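Local coordinates for protein reducing end xylose-releasing exo-oligoxylanase (Paenibacillus barengoltzii G22, PDB 5YXT) that probably hydrolyses xylo-oligosaccharides from the reducing end, releasing xylose, as a glycoside hydrolase of family 8, at residues C[6-11]-C[274-279]; C[90-95]-C[147-152]; C[140-145]-C[374-379]. All blocks are in the same frame, centred on the assembly; numbering follows the deposited sequence.

Contact 1 (C[6-11]-C[274-279])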
# COMPACT_ATOMS: atom_id res chain seq x y z
N GLY C 6 15.75 5.71 20.20
CA GLY C 6 16.58 4.54 20.40
C GLY C 6 16.38 4.01 21.80
O GLY C 6 16.41 4.77 22.78
N ALA C 7 16.15 2.71 21.91
CA ALA C 7 16.00 2.06 23.20
C ALA C 7 17.23 2.23 24.08
O ALA C 7 17.12 2.17 25.31
CB ALA C 7 15.71 0.57 23.00
N TYR C 8 18.40 2.43 23.49
CA TYR C 8 19.58 2.70 24.30
C TYR C 8 19.37 3.92 25.19
O TYR C 8 19.72 3.90 26.38
CB TYR C 8 20.80 2.92 23.41
CG TYR C 8 21.94 3.47 24.22
CD1 TYR C 8 22.60 2.67 25.13
CD2 TYR C 8 22.33 4.81 24.10
CE1 TYR C 8 23.63 3.17 25.90
CE2 TYR C 8 23.36 5.31 24.86
CZ TYR C 8 24.01 4.48 25.76
OH TYR C 8 25.04 4.97 26.52
N CYS C 9 18.82 4.99 24.64
CA CYS C 9 18.68 6.24 25.39
C CYS C 9 17.56 6.17 26.42
O CYS C 9 17.63 6.86 27.44
CB CYS C 9 18.43 7.40 24.44
SG CYS C 9 19.80 7.73 23.38
N THR C 10 16.52 5.40 26.15
CA THR C 10 15.36 5.37 27.03
C THR C 10 15.34 4.18 27.98
O THR C 10 14.75 4.27 29.05
CB THR C 10 14.07 5.32 26.21
OG1 THR C 10 14.05 4.12 25.43
CG2 THR C 10 13.95 6.54 25.30
N GLY C 11 15.97 3.07 27.60
CA GLY C 11 15.83 1.85 28.35
C GLY C 11 14.49 1.16 28.18
O GLY C 11 14.19 0.24 28.94
N GLU C 274 15.76 0.16 16.12
CA GLU C 274 15.10 0.10 17.41
C GLU C 274 16.02 0.54 18.54
O GLU C 274 15.59 1.26 19.45
CB GLU C 274 14.56 -1.31 17.69
CG GLU C 274 14.16 -1.59 19.16
CD GLU C 274 12.90 -0.84 19.63
OE1 GLU C 274 12.43 0.11 18.96
OE2 GLU C 274 12.37 -1.20 20.71
N TRP C 275 17.30 0.14 18.50
CA TRP C 275 18.20 0.43 19.61
C TRP C 275 18.72 1.86 19.59
O TRP C 275 18.96 2.44 20.65
CB TRP C 275 19.41 -0.50 19.61
CG TRP C 275 19.17 -1.86 20.22
CD1 TRP C 275 17.97 -2.38 20.62
CD2 TRP C 275 20.15 -2.86 20.46
NE1 TRP C 275 18.15 -3.65 21.10
CE2 TRP C 275 19.48 -3.97 21.01
CE3 TRP C 275 21.53 -2.94 20.25
CZ2 TRP C 275 20.15 -5.14 21.36
CZ3 TRP C 275 22.19 -4.10 20.61
CH2 TRP C 275 21.51 -5.18 21.16
N PHE C 276 18.93 2.44 18.40
CA PHE C 276 19.60 3.72 18.30
C PHE C 276 18.90 4.74 17.43
O PHE C 276 19.18 5.93 17.58
CB PHE C 276 21.05 3.52 17.81
CG PHE C 276 21.93 2.92 18.85
CD1 PHE C 276 22.48 3.71 19.86
CD2 PHE C 276 22.16 1.56 18.88
CE1 PHE C 276 23.26 3.16 20.85
CE2 PHE C 276 22.95 1.00 19.87
CZ PHE C 276 23.50 1.79 20.85
N ALA C 277 18.00 4.32 16.54
CA ALA C 277 17.21 5.23 15.70
C ALA C 277 18.09 6.31 15.10
O ALA C 277 17.75 7.50 15.10
CB ALA C 277 16.04 5.82 16.49
N ALA C 278 19.23 5.89 14.56
CA ALA C 278 20.33 6.78 14.21
C ALA C 278 20.35 7.21 12.75
O ALA C 278 20.86 8.29 12.44
CB ALA C 278 21.68 6.12 14.52
N ASP C 279 19.85 6.38 11.84
CA ASP C 279 19.98 6.65 10.41
C ASP C 279 18.63 6.40 9.76
O ASP C 279 18.24 5.24 9.56
CB ASP C 279 21.06 5.79 9.78
CG ASP C 279 21.27 6.09 8.30
OD1 ASP C 279 20.62 7.02 7.77
OD2 ASP C 279 22.09 5.40 7.68

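Contact 2 (C[90-95]-C[147-152])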
# COMPACT_ATOMS: atom_id res chain seq x y z
N ILE C 90 27.82 -23.30 26.77
CA ILE C 90 28.29 -22.97 25.42
C ILE C 90 29.65 -22.30 25.48
O ILE C 90 30.59 -22.68 24.77
CB ILE C 90 27.26 -22.08 24.69
CG1 ILE C 90 25.90 -22.79 24.58
CG2 ILE C 90 27.78 -21.69 23.31
CD1 ILE C 90 24.79 -21.94 23.88
N TRP C 91 29.79 -21.30 26.35
CA TRP C 91 31.05 -20.58 26.46
C TRP C 91 32.18 -21.50 26.89
O TRP C 91 33.31 -21.36 26.43
CB TRP C 91 30.89 -19.41 27.42
CG TRP C 91 32.15 -18.59 27.59
CD1 TRP C 91 32.79 -18.31 28.77
CD2 TRP C 91 32.93 -17.96 26.56
NE1 TRP C 91 33.90 -17.55 28.54
CE2 TRP C 91 34.01 -17.31 27.20
CE3 TRP C 91 32.81 -17.88 25.17
CZ2 TRP C 91 34.98 -16.60 26.48
CZ3 TRP C 91 33.77 -17.16 24.46
CH2 TRP C 91 34.85 -16.53 25.12
N LYS C 92 31.88 -22.49 27.74
CA LYS C 92 32.92 -23.42 28.19
C LYS C 92 33.41 -24.28 27.04
O LYS C 92 34.62 -24.44 26.85
CB LYS C 92 32.39 -24.29 29.33
CG LYS C 92 33.48 -25.16 30.01
CD LYS C 92 34.81 -24.42 30.12
CE LYS C 92 35.63 -24.87 31.32
NZ LYS C 92 37.02 -24.28 31.29
N TRP C 93 32.49 -24.86 26.27
CA TRP C 93 32.89 -25.61 25.08
C TRP C 93 33.74 -24.75 24.15
O TRP C 93 34.74 -25.22 23.59
CB TRP C 93 31.64 -26.10 24.35
CG TRP C 93 31.80 -27.32 23.48
CD1 TRP C 93 31.46 -28.61 23.81
CD2 TRP C 93 32.28 -27.37 22.13
NE1 TRP C 93 31.73 -29.45 22.75
CE2 TRP C 93 32.23 -28.71 21.71
CE3 TRP C 93 32.78 -26.40 21.25
CZ2 TRP C 93 32.64 -29.10 20.44
CZ3 TRP C 93 33.18 -26.80 19.99
CH2 TRP C 93 33.11 -28.14 19.59
N THR C 94 33.34 -23.49 24.00
CA THR C 94 34.01 -22.58 23.07
C THR C 94 35.45 -22.35 23.47
O THR C 94 36.36 -22.47 22.65
CB THR C 94 33.23 -21.26 23.00
OG1 THR C 94 31.91 -21.53 22.48
CG2 THR C 94 33.93 -20.26 22.10
N VAL C 95 35.69 -22.05 24.74
CA VAL C 95 37.06 -21.78 25.19
C VAL C 95 37.90 -23.05 25.12
O VAL C 95 39.09 -23.01 24.78
CB VAL C 95 37.03 -21.18 26.60
CG1 VAL C 95 38.46 -20.99 27.13
CG2 VAL C 95 36.28 -19.85 26.58
N GLU C 147 34.68 -16.46 37.95
CA GLU C 147 36.10 -16.73 37.76
C GLU C 147 36.38 -17.31 36.38
O GLU C 147 35.53 -17.97 35.78
CB GLU C 147 36.61 -17.67 38.85
CG GLU C 147 38.08 -17.50 39.15
CD GLU C 147 38.53 -16.05 39.13
OE1 GLU C 147 38.45 -15.36 40.18
OE2 GLU C 147 38.97 -15.59 38.06
N ALA C 148 37.59 -17.06 35.90
CA ALA C 148 37.98 -17.43 34.54
C ALA C 148 37.67 -18.90 34.29
O ALA C 148 37.83 -19.73 35.20
CB ALA C 148 39.47 -17.15 34.32
N PRO C 149 37.22 -19.27 33.08
CA PRO C 149 37.02 -18.34 31.96
C PRO C 149 35.67 -17.63 31.95
O PRO C 149 35.29 -17.04 30.93
CB PRO C 149 37.14 -19.25 30.74
CG PRO C 149 36.62 -20.59 31.23
CD PRO C 149 37.00 -20.68 32.70
N PHE C 150 34.94 -17.67 33.07
CA PHE C 150 33.66 -16.99 33.15
C PHE C 150 33.78 -15.58 33.71
O PHE C 150 32.82 -15.06 34.29
CB PHE C 150 32.67 -17.81 33.98
CG PHE C 150 32.57 -19.25 33.55
CD1 PHE C 150 32.08 -19.58 32.29
CD2 PHE C 150 32.99 -20.28 34.38
CE1 PHE C 150 32.00 -20.90 31.88
CE2 PHE C 150 32.90 -21.60 33.98
CZ PHE C 150 32.41 -21.91 32.74
N ASN C 151 34.95 -14.95 33.54
CA ASN C 151 35.14 -13.54 33.86
C ASN C 151 34.72 -12.75 32.63
O ASN C 151 35.55 -12.20 31.90
CB ASN C 151 36.58 -13.27 34.29
CG ASN C 151 37.62 -13.84 33.32
OD1 ASN C 151 37.38 -14.83 32.61
ND2 ASN C 151 38.79 -13.20 33.29
N TYR C 152 33.40 -12.67 32.42
CA TYR C 152 32.82 -12.35 31.11
C TYR C 152 33.34 -11.03 30.55
O TYR C 152 33.75 -10.96 29.39
CB TYR C 152 31.29 -12.28 31.20
CG TYR C 152 30.58 -13.49 31.82
CD1 TYR C 152 30.68 -14.75 31.24
CD2 TYR C 152 29.79 -13.34 32.95
CE1 TYR C 152 30.02 -15.83 31.79
CE2 TYR C 152 29.12 -14.42 33.51
CZ TYR C 152 29.24 -15.67 32.93
OH TYR C 152 28.57 -16.76 33.46

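Contact 3 (C[140-145]-C[374-379])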
# COMPACT_ATOMS: atom_id res chain seq x y z
N SER C 140 28.19 -10.14 31.60
CA SER C 140 28.82 -9.44 32.70
C SER C 140 27.84 -8.48 33.37
O SER C 140 27.84 -8.35 34.60
CB SER C 140 30.06 -8.70 32.19
OG SER C 140 30.70 -7.96 33.22
N HIS C 141 26.99 -7.83 32.58
CA HIS C 141 26.08 -6.84 33.14
C HIS C 141 24.86 -7.47 33.80
O HIS C 141 24.42 -7.00 34.86
CB HIS C 141 25.64 -5.86 32.05
CG HIS C 141 26.78 -5.09 31.46
ND1 HIS C 141 26.66 -4.37 30.29
CD2 HIS C 141 28.06 -4.93 31.87
CE1 HIS C 141 27.82 -3.80 30.01
NE2 HIS C 141 28.68 -4.13 30.96
N ARG C 142 24.28 -8.52 33.20
CA ARG C 142 23.09 -9.13 33.78
C ARG C 142 23.43 -9.93 35.03
O ARG C 142 22.67 -9.93 36.00
CB ARG C 142 22.38 -10.07 32.80
CG ARG C 142 21.93 -9.49 31.48
CD ARG C 142 20.71 -10.30 30.94
NE ARG C 142 19.56 -10.28 31.85
CZ ARG C 142 18.36 -10.77 31.55
NH1 ARG C 142 18.15 -11.36 30.38
NH2 ARG C 142 17.37 -10.70 32.41
N TRP C 143 24.55 -10.66 35.01
CA TRP C 143 24.82 -11.68 36.02
C TRP C 143 26.07 -11.42 36.84
O TRP C 143 26.17 -11.96 37.94
CB TRP C 143 24.96 -13.06 35.38
CG TRP C 143 23.83 -13.46 34.51
CD1 TRP C 143 22.50 -13.30 34.76
CD2 TRP C 143 23.92 -14.14 33.26
NE1 TRP C 143 21.75 -13.81 33.73
CE2 TRP C 143 22.60 -14.34 32.80
CE3 TRP C 143 24.99 -14.59 32.47
CZ2 TRP C 143 22.32 -14.98 31.59
CZ3 TRP C 143 24.71 -15.21 31.27
CH2 TRP C 143 23.38 -15.41 30.84
N GLY C 144 27.03 -10.67 36.31
CA GLY C 144 28.27 -10.42 37.00
C GLY C 144 29.36 -11.40 36.60
O GLY C 144 29.09 -12.59 36.39
N ASP C 145 30.58 -10.90 36.48
CA ASP C 145 31.72 -11.76 36.19
C ASP C 145 31.84 -12.83 37.27
O ASP C 145 31.55 -12.59 38.44
CB ASP C 145 33.01 -10.93 36.12
CG ASP C 145 33.22 -10.30 34.77
OD1 ASP C 145 32.22 -10.08 34.06
OD2 ASP C 145 34.39 -10.02 34.42
N ARG C 374 17.37 -6.91 24.08
CA ARG C 374 17.64 -5.66 24.79
C ARG C 374 19.12 -5.40 25.00
O ARG C 374 19.96 -6.30 24.91
CB ARG C 374 16.96 -5.66 26.16
CG ARG C 374 15.49 -5.96 26.07
CD ARG C 374 14.81 -5.71 27.38
NE ARG C 374 13.39 -5.95 27.27
CZ ARG C 374 12.48 -5.33 28.02
NH1 ARG C 374 12.87 -4.44 28.93
NH2 ARG C 374 11.19 -5.61 27.86
N ILE C 375 19.41 -4.13 25.30
CA ILE C 375 20.73 -3.69 25.72
C ILE C 375 20.79 -3.83 27.23
O ILE C 375 20.06 -3.14 27.96
CB ILE C 375 21.02 -2.25 25.28
CG1 ILE C 375 20.98 -2.14 23.76
CG2 ILE C 375 22.36 -1.80 25.83
CD1 ILE C 375 20.86 -0.70 23.24
N TRP C 376 21.64 -4.72 27.71
CA TRP C 376 21.76 -4.98 29.13
C TRP C 376 22.85 -4.08 29.68
O TRP C 376 24.03 -4.24 29.35
CB TRP C 376 22.04 -6.46 29.36
CG TRP C 376 20.84 -7.21 28.97
CD1 TRP C 376 20.66 -7.94 27.82
CD2 TRP C 376 19.60 -7.24 29.67
NE1 TRP C 376 19.38 -8.45 27.79
CE2 TRP C 376 18.71 -8.04 28.91
CE3 TRP C 376 19.15 -6.70 30.88
CZ2 TRP C 376 17.39 -8.28 29.32
CZ3 TRP C 376 17.85 -6.94 31.28
CH2 TRP C 376 16.99 -7.74 30.51
N MET C 377 22.43 -3.07 30.53
CA MET C 377 23.32 -2.01 30.97
C MET C 377 24.08 -2.42 32.23
O MET C 377 23.61 -3.26 33.01
CB MET C 377 22.52 -0.74 31.26
CG MET C 377 21.82 -0.17 30.04
SD MET C 377 23.01 0.47 28.85
CE MET C 377 23.61 1.94 29.72
N PRO C 378 25.26 -1.84 32.44
CA PRO C 378 26.03 -2.15 33.66
C PRO C 378 25.23 -1.79 34.91
O PRO C 378 24.46 -0.83 34.92
CB PRO C 378 27.29 -1.29 33.53
CG PRO C 378 27.37 -0.88 32.10
CD PRO C 378 25.96 -0.88 31.56
N ARG C 379 25.42 -2.58 35.96
CA ARG C 379 24.70 -2.40 37.22
C ARG C 379 25.50 -1.55 38.20
O ARG C 379 26.26 -0.66 37.81
CB ARG C 379 24.38 -3.76 37.85
CG ARG C 379 25.56 -4.39 38.57
CD ARG C 379 25.68 -5.90 38.33
NE ARG C 379 26.90 -6.44 38.94
CZ ARG C 379 27.96 -6.83 38.24
NH1 ARG C 379 27.93 -6.76 36.92
NH2 ARG C 379 29.05 -7.29 38.84

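Contact 1 (C[6-11]-C[274-279])
Tyr8 and Phe276 meet because of how their first torsions are set: CG of Tyr8 is anti to its backbone N (chi1 168°), while CG of Phe276 is anti to its carbonyl carbon (chi1 -72°). Between them they join two helix ends of the (alpha/alpha)6 barrel characteristic of family 8, with the start of the short helix 7-10 set against the last residues of helix 263-276. The rings are slid apart, their planes 26° from parallel and their centroids 5.4 Å apart, so little of one covers the other. The close touch is instead made by Phe276 CE1, which comes within 3.6 Å of Tyr8 CB and also reaches Tyr8 CG.

Beside the aromatic pair, two N-H groups of the first turn of helix 7-10, which have no acceptor within their own helix, find carbonyls at the end of the other one. Ala7 N donates to Glu274 O at 2.9 Å, and Tyr8 N donates to Trp275 O at the same length, 2.9 Å. Both bonds are nearly straight. Opposed helix ends of this kind probably also attract each other electrostatically.

Residue size matters at such close range. Gly6, the N-cap residue, suits its place because a CB there would run into Trp275 O and Phe276 CA. Alanine at the next position is small enough for its CB to rest 3.6 Å from Glu274 O. The polar ends of the longer side chains turn to other partners: Glu274 makes a salt bridge with Arg14, and Trp275 NE1 donates to Tyr373 O. Past the helix, the chain turns with positive phi at Ala277, whose CB comes to 3.7 Å from Gly6 N.

Contact 2 (C[90-95]-C[147-152])
Trp91 NE1 donates to Pro149 O at 2.8 Å, the one hydrogen bond between residues 90-95 and 147-152. The acceptor lies almost exactly in the indole plane, as suits an N-H that can point only outward from the ring, and the N-H...O angle is 158°. Seen from the carbonyl, however, the donor stands above the plane of the peptide. Trp91 is placed for this by a CB that points toward the loop and a first torsion that sets CG anti to the backbone N (chi1 -180°).

The carbonyl is offered by a tight turn. The peptide bond before Pro149 is cis, and Phe150 N bonds back to Glu147 O, so residues 147-150 form a type VI beta turn, defined by a cis peptide before its third residue, nearly always proline. It lies in the connection between helices 126-143 and 152-165 of the (alpha/alpha)6 barrel.

Apolar contacts accompany the bond. The indole and phenyl groups of Trp91 and Phe150 slide past each other in opposite directions, meeting at their CD1 atoms 3.8 Å apart, with the phenyl carbon at the edge of the indole. Val95, one helical turn on from Trp91, brings CG1 to 4.2 Å from Pro149 CB, while its CG2 lies over one face of the indole, toward its rim.

Lys92 crosses the proline at about a right angle. Lysine suits this partly exposed place because its chain, bent at chi2, is long enough for NZ to come to 3.7 Å from Pro149 CG, while its CB lies at the edge of the Phe150 ring, 4.2 Å from CZ.

Contact 3 (C[140-145]-C[374-379])
Arg142 lies flat on Trp376, its guanidinium 3.6 Å from the indole, centre to centre, with the planes 7° apart. Arginine suits this place twice over: CD sits over the five-membered ring in a CH-pi contact, and a bend at chi3 (60°) sets NE, from which the charged end lies over the six-membered ring as a cation-pi pair, CZ lying 3.6 Å from that ring's centroid. NH1 makes the nearest touch, 3.3 Å from Trp376 CZ2, while bonding to Val79 O; the indole NE1 bonds to Gln80 OE1. An alanine in place of Trp376 would probably leave the Arg142 guanidinium without its flat support and Gln80 OE1 without its indole donor.

His141 is used by both edge and face. At the edge, in the ring plane, ND1 donates to Trp376 O at 2.8 Å. Over one face comes Pro378, side by side with the histidine and pointing the same way, its CG 3.8 Å from the ring centroid. The C-terminal loop thus lies against the end of helix 126-143, with Phe138 of that helix edge-to-face with Trp376, and Trp208 of helix 199-208 edge-to-face with His141 and touching Pro378.

In the fold
Contact 3 is the middle member of the set. Its centre lies 18 Å from that of contact 1 and 16 Å from that of contact 2, and it touches both, whereas contacts 1 and 2 are about 16 Å apart at their nearest atoms. Toward contact 1, Ile375 packs against both partners there: its CG1 is 3.5 Å from Trp275 CD2 and its CD1 3.6 Å from Tyr8 CB. Toward contact 2, Tyr152 CE2 lies 3.4 Å from Gly144 O. The N-terminal helix and the C-terminal tail therefore pack together. All three centres lie 18 to 20 Å from the chain's centre.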